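Local coordinates for protein hydrolase, haloacid dehalogenase-like family (Chlorobaculum tepidum, PDB 2HCF) that probably acts as a magnesium-dependent hydrolase of the haloacid dehalogenase superfamily, its natural substrate not established, at residues 178-181 with 182-186. Sequence-based numbering, arbitrary orientation. Where two conformers were deposited one is given.
With MG (magnesium ion), chain B.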
ATOM      1  N   ASP A 178       4.574   6.557  -2.339  1.00 18.67           N
ATOM      2  CA  ASP A 178       4.402   8.015  -2.314  1.00 17.25           C
ATOM      3  C   ASP A 178       4.778   8.733  -1.014  1.00 17.53           C
ATOM      4  O   ASP A 178       4.559   9.944  -0.927  1.00 16.91           O
ATOM      5  CB  ASP A 178       2.949   8.353  -2.663  1.00 17.89           C
ATOM      6  CG  ASP A 178       1.959   7.942  -1.546  1.00 19.52           C
ATOM      7  OD1 ASP A 178       1.923   6.724  -1.249  1.00 19.72           O
ATOM      8  OD2 ASP A 178       1.228   8.833  -1.000  1.00 19.33           O
ATOM      9  N   THR A 179       5.333   8.007  -0.023  1.00 16.56           N
ATOM     10  CA  THR A 179       5.688   8.601   1.276  1.00 17.01           C
ATOM     11  C   THR A 179       7.037   8.155   1.774  1.00 17.50           C
ATOM     12  O   THR A 179       7.650   7.217   1.255  1.00 17.31           O
ATOM     13  CB  THR A 179       4.674   8.240   2.408  1.00 16.94           C
ATOM     14  OG1 THR A 179       5.013   6.953   2.973  1.00 17.50           O
ATOM     15  CG2 THR A 179       3.244   8.227   1.865  1.00 16.71           C
ATOM     16  N   GLU A 180       7.495   8.819   2.839  1.00 19.45           N
ATOM     17  CA  GLU A 180       8.727   8.419   3.494  1.00 20.75           C
ATOM     18  C   GLU A 180       8.679   6.960   3.968  1.00 21.13           C
ATOM     19  O   GLU A 180       9.714   6.319   4.073  1.00 20.93           O
ATOM     20  CB  GLU A 180       9.018   9.320   4.688  1.00 20.70           C
ATOM     21  CG  GLU A 180       8.088   9.132   5.838  1.00 23.45           C
ATOM     22  CD  GLU A 180       8.404  10.054   7.011  1.00 24.82           C
ATOM     23  OE1 GLU A 180       9.549   9.995   7.500  1.00 31.78           O
ATOM     24  OE2 GLU A 180       7.513  10.832   7.429  1.00 32.80           O
ATOM     25  N   HIS A 181       7.480   6.442   4.246  1.00 20.59           N
ATOM     26  CA  HIS A 181       7.352   5.086   4.789  1.00 20.88           C
ATOM     27  C   HIS A 181       7.649   4.038   3.722  1.00 20.30           C
ATOM     28  O   HIS A 181       8.221   2.987   4.007  1.00 19.91           O
ATOM     29  CB  HIS A 181       5.970   4.894   5.395  1.00 20.97           C
ATOM     30  CG  HIS A 181       5.627   5.934   6.410  1.00 22.90           C
ATOM     31  ND1 HIS A 181       6.426   6.179   7.513  1.00 26.00           N
ATOM     32  CD2 HIS A 181       4.625   6.835   6.463  1.00 24.03           C
ATOM     33  CE1 HIS A 181       5.893   7.156   8.224  1.00 27.46           C
ATOM     34  NE2 HIS A 181       4.791   7.562   7.616  1.00 25.78           N
ATOM     35  N   ASP A 182       7.236   4.324   2.492  1.00 20.67           N
ATOM     36  CA  ASP A 182       7.579   3.507   1.356  1.00 20.49           C
ATOM     37  C   ASP A 182       9.095   3.477   1.155  1.00 20.39           C
ATOM     38  O   ASP A 182       9.704   2.411   1.043  1.00 19.52           O
ATOM     39  CB  ASP A 182       6.867   4.033   0.121  1.00 21.22           C
ATOM     40  CG  ASP A 182       5.373   4.075   0.329  1.00 21.61           C
ATOM     41  OD1 ASP A 182       4.760   3.012   0.221  1.00 28.53           O
ATOM     42  OD2 ASP A 182       4.815   5.148   0.635  1.00 21.52           O
ATOM     43  N   ILE A 183       9.694   4.643   1.150  1.00 19.31           N
ATOM     44  CA  ILE A 183      11.104   4.720   0.895  1.00 19.88           C
ATOM     45  C   ILE A 183      11.861   3.967   1.990  1.00 19.92           C
ATOM     46  O   ILE A 183      12.868   3.281   1.739  1.00 20.07           O
ATOM     47  CB  ILE A 183      11.580   6.206   0.845  1.00 20.01           C
ATOM     48  CG1 ILE A 183      10.953   6.925  -0.350  1.00 19.79           C
ATOM     49  CG2 ILE A 183      13.090   6.265   0.707  1.00 20.59           C
ATOM     50  CD1 ILE A 183      11.025   8.428  -0.286  1.00 19.88           C
ATOM     51  N   ARG A 184      11.387   4.113   3.218  1.00 20.41           N
ATOM     52  CA  ARG A 184      12.094   3.593   4.387  0.50 20.56           C
ATOM     53  C   ARG A 184      11.976   2.076   4.417  1.00 20.80           C
ATOM     54  O   ARG A 184      12.912   1.373   4.714  1.00 21.80           O
ATOM     55  CB  ARG A 184      11.507   4.182   5.668  0.50 20.01           C
ATOM     56  CG  ARG A 184      11.914   3.422   6.940  0.50 20.46           C
ATOM     57  CD  ARG A 184      11.624   4.188   8.216  0.50 21.80           C
ATOM     58  NE  ARG A 184      11.756   5.621   7.995  0.50 24.17           N
ATOM     59  CZ  ARG A 184      10.748   6.491   7.996  0.50 24.02           C
ATOM     60  NH1 ARG A 184       9.488   6.123   8.279  0.50 24.00           N
ATOM     61  NH2 ARG A 184      11.016   7.752   7.727  0.50 24.07           N
ATOM     62  N   CYS A 185      10.809   1.555   4.071  1.00 21.72           N
ATOM     63  CA  CYS A 185      10.661   0.080   4.171  1.00 22.43           C
ATOM     64  C   CYS A 185      11.533  -0.655   3.124  1.00 22.03           C
ATOM     65  O   CYS A 185      11.970  -1.780   3.359  1.00 21.78           O
ATOM     66  CB  CYS A 185       9.205  -0.351   4.180  1.00 21.85           C
ATOM     67  SG  CYS A 185       8.458  -0.447   2.611  1.00 24.62           S
ATOM     68  N   ALA A 186      11.841   0.013   2.015  1.00 22.19           N
ATOM     69  CA  ALA A 186      12.720  -0.545   0.988  1.00 21.57           C
ATOM     70  C   ALA A 186      14.135  -0.787   1.499  1.00 21.37           C
ATOM     71  O   ALA A 186      14.824  -1.702   1.050  1.00 20.18           O
ATOM     72  CB  ALA A 186      12.756   0.357  -0.219  1.00 21.37           C
TER
HETATM   73 MG    MG B 300       0.675   5.406  -0.195  1.00 15.09          MG
HETATM   74  O   HOH W   1      -0.078   7.278   0.789  1.00 17.21           O
HETATM   75  O   HOH W   2       2.199   4.782   1.060  1.00 13.89           O
HETATM   76  O   HOH W   3      -0.531   4.243   1.110  1.00 16.02           O
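Asp182 turns its carboxylate back over the start of its own helix, where OD2 accepts a hydrogen bond from Thr179 N at 3.0 Å, the capping-box bond, and, from the opposite face of the carboxylate plane, one from Thr179 OG1, also at 3.0 Å. Thr179 is the N-cap: its OG1 lies between backbone N and carbonyl carbon (chi1 84°), which lets it accept from His181 N at 2.8 Å. Asp178 N adds a weak bond to Asp182 OD2. Water 2, a ligand of the magnesium ion, donates to Asp182 OD2 at 2.7 Å, while Asp178 OD1 binds the metal directly at 2.1 Å. Asp182 is therefore second-shell, and Arg149 makes a salt bridge to its OD1. With an alanine here, Thr179 N, Thr179 OG1 and water 2 would probably lose their shared acceptor, and Arg149 its charge partner.

This buried, closely bonded end contrasts with the partly exposed flank formed by Glu180, His181 and Arg184. Arg184 is modelled in two conformers; in one, NH2 meets Glu180 OE1 at 2.7 Å in a salt bridge, OE1 lying in the guanidinium plane but its carboxylate turned 64° to it, and NH1 bonds His181 ND1 only weakly, at the ring edge. Glu180 CG covers one ring face.

Asp10 and Asp12 complete the protein's share of the metal site. Helix 180-187 follows strand 173-177 in a beta-alpha-beta unit of the HAD Rossmann-like core, and Ile183 packs onto Ser193 and Ala195 of the next strand, 192-196.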